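Local coordinates for protein alanine racemase (Acinetobacter baumannii, PDB 4QHR) that belongs to the alanine racemase family, enzymes that join an N-terminal TIM-barrel domain to a C-terminal beta domain, and forms an assembly of two chains, at residues 252-258 and 296-300; 98-102 and 132-136; 144-148 and 184-188. The contacts are given in a common frame with arbitrary orientation. Residues are numbered along the deposited sequence.

Contact 1. Residues 252-258 and 296-300; sequences VGYGSTF and VVGRV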
ATOM      1  N   VAL A 252      13.795  18.551  10.628  1.00 24.17           N
ATOM      2  CA  VAL A 252      14.010  17.240  10.015  1.00 23.79           C
ATOM      3  C   VAL A 252      12.920  16.947   8.993  1.00 22.91           C
ATOM      4  O   VAL A 252      11.712  17.127   9.277  1.00 23.32           O
ATOM      5  CB  VAL A 252      14.075  16.097  11.059  1.00 22.43           C
ATOM      6  CG1 VAL A 252      14.246  14.732  10.354  1.00 22.22           C
ATOM      7  CG2 VAL A 252      15.244  16.322  12.022  1.00 22.44           C
ATOM      8  N   GLY A 253      13.367  16.511   7.809  1.00 22.90           N
ATOM      9  CA  GLY A 253      12.491  15.964   6.754  1.00 22.74           C
ATOM     10  C   GLY A 253      11.868  16.953   5.781  1.00 23.47           C
ATOM     11  O   GLY A 253      12.010  18.189   5.921  1.00 22.13           O
ATOM     12  N   TYR A 254      11.177  16.385   4.793  1.00 23.36           N
ATOM     13  CA  TYR A 254      10.291  17.119   3.908  1.00 25.03           C
ATOM     14  C   TYR A 254       9.275  17.814   4.781  1.00 25.52           C
ATOM     15  O   TYR A 254       8.808  17.226   5.771  1.00 25.74           O
ATOM     16  CB  TYR A 254       9.543  16.196   2.905  1.00 25.79           C
ATOM     17  CG  TYR A 254      10.379  15.730   1.745  1.00 27.68           C
ATOM     18  CD1 TYR A 254      10.957  16.652   0.880  1.00 27.51           C
ATOM     19  CD2 TYR A 254      10.587  14.358   1.487  1.00 29.28           C
ATOM     20  CE1 TYR A 254      11.740  16.256  -0.195  1.00 28.87           C
ATOM     21  CE2 TYR A 254      11.376  13.948   0.397  1.00 29.95           C
ATOM     22  CZ  TYR A 254      11.939  14.907  -0.444  1.00 29.75           C
ATOM     23  OH  TYR A 254      12.727  14.578  -1.518  1.00 29.86           O
ATOM     24  N   GLY A 255       8.934  19.054   4.421  1.00 25.24           N
ATOM     25  CA  GLY A 255       8.021  19.860   5.233  1.00 25.35           C
ATOM     26  C   GLY A 255       8.627  20.564   6.462  1.00 27.14           C
ATOM     27  O   GLY A 255       7.985  21.470   7.046  1.00 25.83           O
ATOM     28  N   SER A 256       9.840  20.169   6.871  1.00 26.32           N
ATOM     29  CA  SER A 256      10.479  20.716   8.075  1.00 29.78           C
ATOM     30  C   SER A 256       9.489  20.780   9.252  1.00 31.04           C
ATOM     31  O   SER A 256       9.463  21.741  10.034  1.00 30.75           O
ATOM     32  CB  SER A 256      11.127  22.095   7.762  1.00 30.20           C
ATOM     33  OG  SER A 256      12.243  21.924   6.878  1.00 29.17           O
ATOM     34  N   THR A 257       8.677  19.729   9.376  1.00 31.75           N
ATOM     35  CA  THR A 257       7.583  19.715  10.350  1.00 32.17           C
ATOM     36  C   THR A 257       8.093  19.424  11.756  1.00 33.11           C
ATOM     37  O   THR A 257       7.332  19.554  12.714  1.00 34.19           O
ATOM     38  CB  THR A 257       6.483  18.675   9.996  1.00 31.77           C
ATOM     39  OG1 THR A 257       6.996  17.335  10.119  1.00 31.69           O
ATOM     40  CG2 THR A 257       5.943  18.908   8.603  1.00 31.72           C
ATOM     41  N   PHE A 258       9.363  19.017  11.879  1.00 32.48           N
ATOM     42  CA  PHE A 258       9.940  18.718  13.171  1.00 31.79           C
ATOM     43  C   PHE A 258      11.134  19.616  13.434  1.00 30.47           C
ATOM     44  O   PHE A 258      12.062  19.674  12.637  1.00 28.74           O
ATOM     45  CB  PHE A 258      10.366  17.257  13.262  1.00 32.10           C
ATOM     46  CG  PHE A 258      11.062  16.929  14.555  1.00 32.70           C
ATOM     47  CD1 PHE A 258      10.314  16.731  15.726  1.00 31.92           C
ATOM     48  CD2 PHE A 258      12.469  16.856  14.613  1.00 32.88           C
ATOM     49  CE1 PHE A 258      10.945  16.446  16.930  1.00 32.88           C
ATOM     50  CE2 PHE A 258      13.113  16.574  15.823  1.00 34.26           C
ATOM     51  CZ  PHE A 258      12.348  16.368  16.987  1.00 33.64           C
ATOM     52  N   VAL A 296       9.173   8.407  15.615  1.00 10.57           N
ATOM     53  CA  VAL A 296       9.361   8.776  14.226  1.00  9.96           C
ATOM     54  C   VAL A 296       9.269  10.313  14.188  1.00 10.03           C
ATOM     55  O   VAL A 296       8.343  10.899  14.751  1.00  9.78           O
ATOM     56  CB  VAL A 296       8.270   8.125  13.334  1.00  9.79           C
ATOM     57  CG1 VAL A 296       8.414   8.553  11.895  1.00  9.88           C
ATOM     58  CG2 VAL A 296       8.268   6.617  13.484  1.00  9.94           C
ATOM     59  N   VAL A 297      10.235  10.968  13.552  1.00  9.99           N
ATOM     60  CA  VAL A 297      10.316  12.419  13.577  1.00 10.28           C
ATOM     61  C   VAL A 297      10.269  13.008  12.197  1.00 10.54           C
ATOM     62  O   VAL A 297      10.893  12.466  11.241  1.00 10.27           O
ATOM     63  CB  VAL A 297      11.549  12.959  14.334  1.00 10.38           C
ATOM     64  CG1 VAL A 297      11.448  12.498  15.778  1.00 10.59           C
ATOM     65  CG2 VAL A 297      12.878  12.494  13.755  1.00 10.39           C
ATOM     66  N   GLY A 298       9.526  14.095  12.077  1.00 10.19           N
ATOM     67  CA  GLY A 298       9.358  14.762  10.777  1.00 11.10           C
ATOM     68  C   GLY A 298       8.561  13.872   9.813  1.00 11.53           C
ATOM     69  O   GLY A 298       8.061  12.835  10.187  1.00 10.90           O
ATOM     70  N   ARG A 299       8.466  14.250   8.548  1.00 12.99           N
ATOM     71  CA  ARG A 299       7.647  13.478   7.615  1.00 13.78           C
ATOM     72  C   ARG A 299       8.275  12.149   7.141  1.00 12.46           C
ATOM     73  O   ARG A 299       9.536  11.976   7.020  1.00 12.06           O
ATOM     74  CB  ARG A 299       7.310  14.320   6.376  1.00 16.75           C
ATOM     75  CG  ARG A 299       6.302  15.434   6.690  1.00 20.60           C
ATOM     76  CD  ARG A 299       5.648  15.960   5.434  1.00 23.66           C
ATOM     77  NE  ARG A 299       4.805  17.126   5.716  1.00 29.22           N
ATOM     78  CZ  ARG A 299       4.669  18.198   4.917  1.00 32.61           C
ATOM     79  NH1 ARG A 299       5.333  18.297   3.767  1.00 34.96           N
ATOM     80  NH2 ARG A 299       3.860  19.192   5.277  1.00 34.12           N
ATOM     81  N   VAL A 300       7.374  11.237   6.792  1.00 11.00           N
ATOM     82  CA  VAL A 300       7.738   9.966   6.153  1.00 10.52           C
ATOM     83  C   VAL A 300       7.852  10.212   4.642  1.00  9.74           C
ATOM     84  O   VAL A 300       6.920  10.731   4.023  1.00  8.85           O
ATOM     85  CB  VAL A 300       6.646   8.901   6.463  1.00 10.90           C
ATOM     86  CG1 VAL A 300       6.776   7.631   5.641  1.00 10.93           C
ATOM     87  CG2 VAL A 300       6.602   8.647   7.946  1.00 10.93           C
TER
HETATM   88  O   HOH W   1       9.379  17.016   8.213  1.00 19.14           O
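The 252-258 segment doubles back on itself between two short antiparallel strands: Val-252 N donates to Phe-258 O (2.9 Å), and at the tip Ser-256 N donates to Gly-253 O (3.1 Å), closing a type II beta turn with Tyr-254 and Gly-255 at its corners. The chain leaving strand 292-297 runs alongside, closest where the CA atoms of Phe-258 and Gly-298 lie 4.7 Å apart. Glycine is needed at the crowded points: a CB on Gly-298 would clash with the Val-252 carbonyl, and one on Gly-255 with the Arg-299 guanidinium. Among the side chains, Val-297 CB sits over the face of the Phe-258 ring, 4.0 Å from its centroid, in a CH-pi contact, and Val-252 CG1 adds an apolar touch to Val-297 CG2 (4.3 Å). Arg-299 passes the turn with CG 3.2 Å from Tyr-254 O, then lays its guanidinium over Gly-255, NH1 being 3.4 Å from CA. The turn thus packs on the end of strand 292-297 within the C-terminal beta domain, facing the second subunit, where Ser-256 OG is hydrogen-bonded to Asn-162 ND2 of that subunit. No direct hydrogen bond joins the two segments. Instead water 1 donates to Val-252 O (2.6 Å) and Tyr-254 O (2.5 Å) and accepts from Thr-257 N (3.0 Å) and Arg-299 N (2.9 Å), so the polar link between the segments runs through this water.

Contact 2. Residues 98-102 and 132-136; sequences VIHHQ and RLGFK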
ATOM      1  N   VAL A  98     -21.593 -17.610  -2.303  1.00  8.03           N
ATOM      2  CA  VAL A  98     -22.553 -16.715  -1.743  1.00  8.00           C
ATOM      3  C   VAL A  98     -23.438 -16.197  -2.878  1.00  8.18           C
ATOM      4  O   VAL A  98     -22.944 -15.905  -3.975  1.00  8.61           O
ATOM      5  CB  VAL A  98     -21.887 -15.521  -1.040  1.00  8.24           C
ATOM      6  CG1 VAL A  98     -22.786 -14.306  -1.043  1.00  8.38           C
ATOM      7  CG2 VAL A  98     -21.551 -15.904   0.384  1.00  8.13           C
ATOM      8  N   ILE A  99     -24.744 -16.091  -2.639  1.00  8.01           N
ATOM      9  CA  ILE A  99     -25.577 -15.262  -3.487  1.00  8.12           C
ATOM     10  C   ILE A  99     -26.150 -14.119  -2.637  1.00  8.44           C
ATOM     11  O   ILE A  99     -26.537 -14.297  -1.477  1.00  8.21           O
ATOM     12  CB  ILE A  99     -26.705 -16.044  -4.243  1.00  7.97           C
ATOM     13  CG1 ILE A  99     -27.750 -16.610  -3.300  1.00  8.03           C
ATOM     14  CG2 ILE A  99     -26.104 -17.108  -5.153  1.00  7.95           C
ATOM     15  CD1 ILE A  99     -29.028 -17.063  -3.989  1.00  8.01           C
ATOM     16  N   HIS A 100     -26.166 -12.933  -3.218  1.00  8.64           N
ATOM     17  CA  HIS A 100     -26.625 -11.751  -2.494  1.00  9.10           C
ATOM     18  C   HIS A 100     -27.651 -10.914  -3.293  1.00  9.23           C
ATOM     19  O   HIS A 100     -28.197  -9.977  -2.748  1.00  9.29           O
ATOM     20  CB  HIS A 100     -25.441 -10.886  -2.013  1.00  8.83           C
ATOM     21  CG  HIS A 100     -24.616 -10.343  -3.132  1.00  9.33           C
ATOM     22  ND1 HIS A 100     -25.023  -9.267  -3.895  1.00  9.58           N
ATOM     23  CD2 HIS A 100     -23.421 -10.743  -3.633  1.00  9.47           C
ATOM     24  CE1 HIS A 100     -24.103  -9.021  -4.808  1.00 10.05           C
ATOM     25  NE2 HIS A 100     -23.140  -9.927  -4.697  1.00  9.74           N
ATOM     26  N   HIS A 101     -27.925 -11.246  -4.545  1.00 10.11           N
ATOM     27  CA  HIS A 101     -28.898 -10.481  -5.312  1.00 10.93           C
ATOM     28  C   HIS A 101     -29.441 -11.328  -6.440  1.00 11.65           C
ATOM     29  O   HIS A 101     -28.873 -12.400  -6.783  1.00 11.28           O
ATOM     30  CB  HIS A 101     -28.329  -9.089  -5.741  1.00 11.21           C
ATOM     31  CG  HIS A 101     -27.201  -9.140  -6.735  1.00 11.40           C
ATOM     32  ND1 HIS A 101     -26.905  -8.081  -7.564  1.00 11.28           N
ATOM     33  CD2 HIS A 101     -26.307 -10.114  -7.043  1.00 11.33           C
ATOM     34  CE1 HIS A 101     -25.879  -8.396  -8.329  1.00 11.32           C
ATOM     35  NE2 HIS A 101     -25.506  -9.625  -8.042  1.00 11.03           N
ATOM     36  N   GLN A 102     -30.554 -10.863  -7.006  1.00 12.06           N
ATOM     37  CA  GLN A 102     -31.364 -11.606  -7.982  1.00 12.97           C
ATOM     38  C   GLN A 102     -30.563 -12.170  -9.164  1.00 12.37           C
ATOM     39  O   GLN A 102     -30.721 -13.322  -9.546  1.00 11.23           O
ATOM     40  CB  GLN A 102     -32.506 -10.706  -8.483  1.00 14.25           C
ATOM     41  CG  GLN A 102     -33.606 -11.371  -9.282  1.00 16.42           C
ATOM     42  CD  GLN A 102     -34.310 -12.499  -8.550  1.00 18.58           C
ATOM     43  OE1 GLN A 102     -34.500 -12.472  -7.328  1.00 18.83           O
ATOM     44  NE2 GLN A 102     -34.718 -13.507  -9.313  1.00 20.08           N
ATOM     45  N   ARG A 132     -24.908  -3.018   2.422  1.00 31.24           N
ATOM     46  CA  ARG A 132     -23.901  -3.387   1.436  1.00 25.32           C
ATOM     47  C   ARG A 132     -24.535  -4.477   0.564  1.00 21.79           C
ATOM     48  O   ARG A 132     -25.286  -4.166  -0.369  1.00 20.83           O
ATOM     49  CB  ARG A 132     -22.583  -3.829   2.083  1.00 25.16           C
ATOM     50  N   LEU A 133     -24.244  -5.747   0.854  1.00 18.38           N
ATOM     51  CA  LEU A 133     -24.721  -6.851   0.010  1.00 16.89           C
ATOM     52  C   LEU A 133     -25.803  -7.613   0.728  1.00 15.30           C
ATOM     53  O   LEU A 133     -25.785  -7.666   1.932  1.00 15.10           O
ATOM     54  CB  LEU A 133     -23.588  -7.824  -0.297  1.00 16.30           C
ATOM     55  CG  LEU A 133     -22.394  -7.272  -1.077  1.00 16.59           C
ATOM     56  CD1 LEU A 133     -21.473  -8.432  -1.386  1.00 16.29           C
ATOM     57  CD2 LEU A 133     -22.777  -6.554  -2.375  1.00 16.31           C
ATOM     58  N   GLY A 134     -26.728  -8.194  -0.016  1.00 14.60           N
ATOM     59  CA  GLY A 134     -27.636  -9.185   0.552  1.00 14.52           C
ATOM     60  C   GLY A 134     -29.100  -8.995   0.184  1.00 14.21           C
ATOM     61  O   GLY A 134     -29.488  -7.951  -0.325  1.00 12.31           O
ATOM     62  N   PHE A 135     -29.874 -10.050   0.423  1.00 13.78           N
ATOM     63  CA  PHE A 135     -31.323  -9.998   0.274  1.00 14.64           C
ATOM     64  C   PHE A 135     -31.919  -9.446   1.540  1.00 14.83           C
ATOM     65  O   PHE A 135     -31.449  -9.732   2.610  1.00 13.38           O
ATOM     66  CB  PHE A 135     -31.906 -11.363   0.025  1.00 13.51           C
ATOM     67  CG  PHE A 135     -31.481 -11.950  -1.274  1.00 13.33           C
ATOM     68  CD1 PHE A 135     -32.128 -11.600  -2.466  1.00 12.62           C
ATOM     69  CD2 PHE A 135     -30.412 -12.854  -1.327  1.00 13.22           C
ATOM     70  CE1 PHE A 135     -31.733 -12.142  -3.668  1.00 12.07           C
ATOM     71  CE2 PHE A 135     -30.021 -13.390  -2.549  1.00 12.48           C
ATOM     72  CZ  PHE A 135     -30.681 -13.026  -3.719  1.00 12.16           C
ATOM     73  N   LYS A 136     -32.962  -8.660   1.397  1.00 17.56           N
ATOM     74  CA  LYS A 136     -33.653  -8.100   2.558  1.00 20.68           C
ATOM     75  C   LYS A 136     -34.724  -9.067   3.079  1.00 21.26           C
ATOM     76  O   LYS A 136     -35.087 -10.035   2.414  1.00 20.93           O
ATOM     77  CB  LYS A 136     -34.302  -6.763   2.167  1.00 22.14           C
ATOM     78  CG  LYS A 136     -33.287  -5.667   1.950  1.00 24.47           C
ATOM     79  CD  LYS A 136     -33.748  -4.506   1.071  1.00 26.47           C
ATOM     80  CE  LYS A 136     -32.701  -3.395   1.076  1.00 28.14           C
ATOM     81  NZ  LYS A 136     -33.132  -2.126   0.416  1.00 30.21           N
TER
HETATM   82  O   HOH W   2     -26.625  -7.156  -2.701  1.00  6.72           O
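Start at Val-98, on barrel strand 95-99, whose side chain packs on Trp-123 and Lys-125 of the next strand rather than on the 132-136 loop. Ile-99 is the first to meet that loop: its CG1 touches Phe-135 CE2 (4.0 Å), and its carbonyl O lies 3.8 Å from the same CE2, near the plane of the ring. At His-100 the strand has ended and the backbones come together, with His-100 CA 4.1 Å from Gly-134 CA. The imidazole takes Leu-133 CD2 over one face, 3.9 Å from the ring centroid, a CH-pi contact. Meanwhile the His-100 carbonyl carbon sits over the face of the Phe-135 ring, 3.5 Å from CE2. His-101 follows at the N-cap position of helix 102-110. Its side chain starts out away from the loop, while its N comes within 3.4 Å of Phe-135 CZ; Gln-102 N, 3.8 Å from Phe-135 CE1, finishes the run. The phenyl ring therefore lies against the main chain as strand turns into helix, with Ile-140 and Val-143 of helix 139-149 also packing on it. At the start of the 132-136 segment, Arg-132 O accepts a hydrogen bond from Asn-244 ND2 of the second subunit. Gly-134 has backbone angles that call for glycine. Its N donates to water 2 (2.9 Å), which in turn donates to His-100 O (3.2 Å) and also bonds His-100 ND1 (2.9 Å). With no direct hydrogen bond between the segments, ring packing and this single water join two loops at the C-terminal ends of neighbouring barrel strands.

Contact 3. Residues 144-148 and 184-188; sequences IKTLK and CDPIL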
ATOM      1  N   ILE A 144     -34.665 -18.516  -0.120  1.00 12.75           N
ATOM      2  CA  ILE A 144     -34.302 -19.765   0.579  1.00 12.41           C
ATOM      3  C   ILE A 144     -35.318 -20.896   0.330  1.00 12.77           C
ATOM      4  O   ILE A 144     -34.924 -22.002  -0.055  1.00 11.93           O
ATOM      5  CB  ILE A 144     -34.078 -19.484   2.046  1.00 12.44           C
ATOM      6  CG1 ILE A 144     -32.799 -18.635   2.184  1.00 12.64           C
ATOM      7  CG2 ILE A 144     -33.933 -20.778   2.844  1.00 11.84           C
ATOM      8  CD1 ILE A 144     -32.555 -18.116   3.565  1.00 13.34           C
ATOM      9  N   LYS A 145     -36.596 -20.594   0.488  1.00 13.88           N
ATOM     10  CA  LYS A 145     -37.641 -21.573   0.182  1.00 14.68           C
ATOM     11  C   LYS A 145     -37.490 -22.132  -1.202  1.00 13.51           C
ATOM     12  O   LYS A 145     -37.553 -23.344  -1.362  1.00 13.58           O
ATOM     13  CB  LYS A 145     -39.030 -21.012   0.454  1.00 16.45           C
ATOM     14  CG  LYS A 145     -39.217 -20.861   1.952  1.00 18.69           C
ATOM     15  CD  LYS A 145     -40.643 -20.645   2.422  1.00 21.45           C
ATOM     16  CE  LYS A 145     -40.613 -20.520   3.951  1.00 22.42           C
ATOM     17  NZ  LYS A 145     -41.990 -20.646   4.496  1.00 24.17           N
ATOM     18  N   THR A 146     -37.233 -21.278  -2.193  1.00 12.53           N
ATOM     19  CA  THR A 146     -37.086 -21.735  -3.546  1.00 12.65           C
ATOM     20  C   THR A 146     -35.847 -22.600  -3.762  1.00 11.95           C
ATOM     21  O   THR A 146     -35.902 -23.636  -4.435  1.00 11.63           O
ATOM     22  CB  THR A 146     -37.112 -20.530  -4.507  1.00 13.52           C
ATOM     23  OG1 THR A 146     -38.322 -19.813  -4.306  1.00 14.50           O
ATOM     24  CG2 THR A 146     -37.095 -20.976  -5.931  1.00 13.83           C
ATOM     25  N   LEU A 147     -34.731 -22.193  -3.174  1.00 11.76           N
ATOM     26  CA  LEU A 147     -33.509 -22.966  -3.325  1.00 11.76           C
ATOM     27  C   LEU A 147     -33.664 -24.340  -2.708  1.00 11.39           C
ATOM     28  O   LEU A 147     -33.240 -25.370  -3.304  1.00 11.12           O
ATOM     29  CB  LEU A 147     -32.325 -22.231  -2.664  1.00 11.75           C
ATOM     30  CG  LEU A 147     -31.901 -20.974  -3.408  1.00 11.96           C
ATOM     31  CD1 LEU A 147     -30.967 -20.118  -2.551  1.00 12.67           C
ATOM     32  CD2 LEU A 147     -31.244 -21.341  -4.712  1.00 12.12           C
ATOM     33  N   LYS A 148     -34.219 -24.383  -1.505  1.00 11.75           N
ATOM     34  CA  LYS A 148     -34.491 -25.692  -0.868  1.00 12.42           C
ATOM     35  C   LYS A 148     -35.352 -26.601  -1.753  1.00 13.44           C
ATOM     36  O   LYS A 148     -35.036 -27.776  -1.956  1.00 12.41           O
ATOM     37  CB  LYS A 148     -35.208 -25.514   0.466  1.00 12.89           C
ATOM     38  CG  LYS A 148     -34.345 -25.019   1.582  1.00 12.66           C
ATOM     39  CD  LYS A 148     -35.178 -25.091   2.848  1.00 13.26           C
ATOM     40  CE  LYS A 148     -34.389 -24.777   4.093  1.00 13.18           C
ATOM     41  NZ  LYS A 148     -35.196 -25.088   5.294  1.00 13.08           N
ATOM     42  N   CYS A 184     -36.690 -20.133   8.606  1.00 19.92           N
ATOM     43  CA  CYS A 184     -36.171 -21.009   7.561  1.00 18.80           C
ATOM     44  C   CYS A 184     -35.582 -22.298   8.102  1.00 16.03           C
ATOM     45  O   CYS A 184     -35.125 -23.130   7.329  1.00 15.14           O
ATOM     46  CB  CYS A 184     -35.112 -20.262   6.717  1.00 21.27           C
ATOM     47  SG  CYS A 184     -35.831 -18.922   5.705  1.00 24.90           S
ATOM     48  N   ASP A 185     -35.594 -22.493   9.408  1.00 14.91           N
ATOM     49  CA  ASP A 185     -35.071 -23.743   9.949  1.00 14.35           C
ATOM     50  C   ASP A 185     -35.937 -24.896   9.410  1.00 13.25           C
ATOM     51  O   ASP A 185     -37.141 -24.688   9.169  1.00 12.63           O
ATOM     52  CB  ASP A 185     -35.077 -23.742  11.468  1.00 15.58           C
ATOM     53  CG  ASP A 185     -33.698 -23.546  12.079  1.00 17.35           C
ATOM     54  OD1 ASP A 185     -32.694 -24.037  11.529  1.00 17.64           O
ATOM     55  OD2 ASP A 185     -33.648 -22.964  13.189  1.00 18.95           O
ATOM     56  N   PRO A 186     -35.370 -26.085   9.213  1.00 11.70           N
ATOM     57  CA  PRO A 186     -33.973 -26.387   9.513  1.00 11.38           C
ATOM     58  C   PRO A 186     -32.998 -25.809   8.466  1.00 11.20           C
ATOM     59  O   PRO A 186     -33.174 -26.064   7.261  1.00 11.17           O
ATOM     60  CB  PRO A 186     -33.946 -27.922   9.487  1.00 11.64           C
ATOM     61  CG  PRO A 186     -35.030 -28.313   8.494  1.00 11.51           C
ATOM     62  CD  PRO A 186     -36.094 -27.248   8.648  1.00 11.46           C
ATOM     63  N   ILE A 187     -31.974 -25.081   8.921  1.00 10.89           N
ATOM     64  CA  ILE A 187     -30.979 -24.509   8.014  1.00 10.70           C
ATOM     65  C   ILE A 187     -29.646 -24.286   8.735  1.00 10.60           C
ATOM     66  O   ILE A 187     -29.614 -23.974   9.924  1.00 10.51           O
ATOM     67  CB  ILE A 187     -31.531 -23.227   7.335  1.00 11.07           C
ATOM     68  CG1 ILE A 187     -30.676 -22.764   6.139  1.00 10.81           C
ATOM     69  CG2 ILE A 187     -31.759 -22.059   8.313  1.00 11.18           C
ATOM     70  CD1 ILE A 187     -31.234 -21.528   5.459  1.00 10.72           C
ATOM     71  N   LEU A 188     -28.552 -24.455   7.990  1.00 10.11           N
ATOM     72  CA  LEU A 188     -27.270 -24.097   8.497  1.00  9.78           C
ATOM     73  C   LEU A 188     -27.184 -22.581   8.572  1.00  9.56           C
ATOM     74  O   LEU A 188     -27.877 -21.849   7.825  1.00  9.22           O
ATOM     75  CB  LEU A 188     -26.163 -24.628   7.573  1.00  9.72           C
ATOM     76  CG  LEU A 188     -26.130 -26.135   7.413  1.00  9.56           C
ATOM     77  CD1 LEU A 188     -25.347 -26.508   6.153  1.00  9.40           C
ATOM     78  CD2 LEU A 188     -25.626 -26.847   8.649  1.00  9.41           C
TER
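Two hydrogen bonds carry the polar part of this contact, both from one ammonium group. Lys-148, stretched out from helix 139-149 with every chi angle beyond the first near t, donates through NZ to Cys-184 O (2.8 Å) and to Pro-186 O (3.0 Å). It thus ties together carbonyls from the last turn of helix 168-184 and from the loop after it. That loop is shaped by a cis peptide before Pro-186 and by an Asx turn, in which Ile-187 N donates to Asp-185 OD1 (2.9 Å); Lys-181 makes a salt bridge to the same carboxylate oxygen. The apolar part is centred on Ile-144, whose CG2 meets both Cys-184 SG (3.9 Å) and Ile-187 CD1 (3.8 Å). Structurally, the contact links two successive outer helices of the barrel, 139-149 and 168-184, against strand 154-157: Ile-144 rests on Leu-156 and Ile-187 on Cys-154, just before the chain enters strand 188-190.

How the contacts relate
Along the chain the order is contact 2, contact 3, contact 1. The first two belong to the TIM-barrel domain and are neighbours, their centres 15 Å apart. Helix 139-149 follows the 132-136 loop and carries segment 144-148, and Ile-99 CD1 packs on Leu-147 CD1 (3.9 Å) between them. Contact 2 lies at strand ends, whereas contact 3 lies among the outer helices. Contact 1 is in the C-terminal beta domain on the opposite side of the chain's centre, with its centre 47 Å from that of contact 2 and 59 Å from that of contact 3. Contacts 1 and 2 both reach the second subunit, so each domain takes part in dimer assembly.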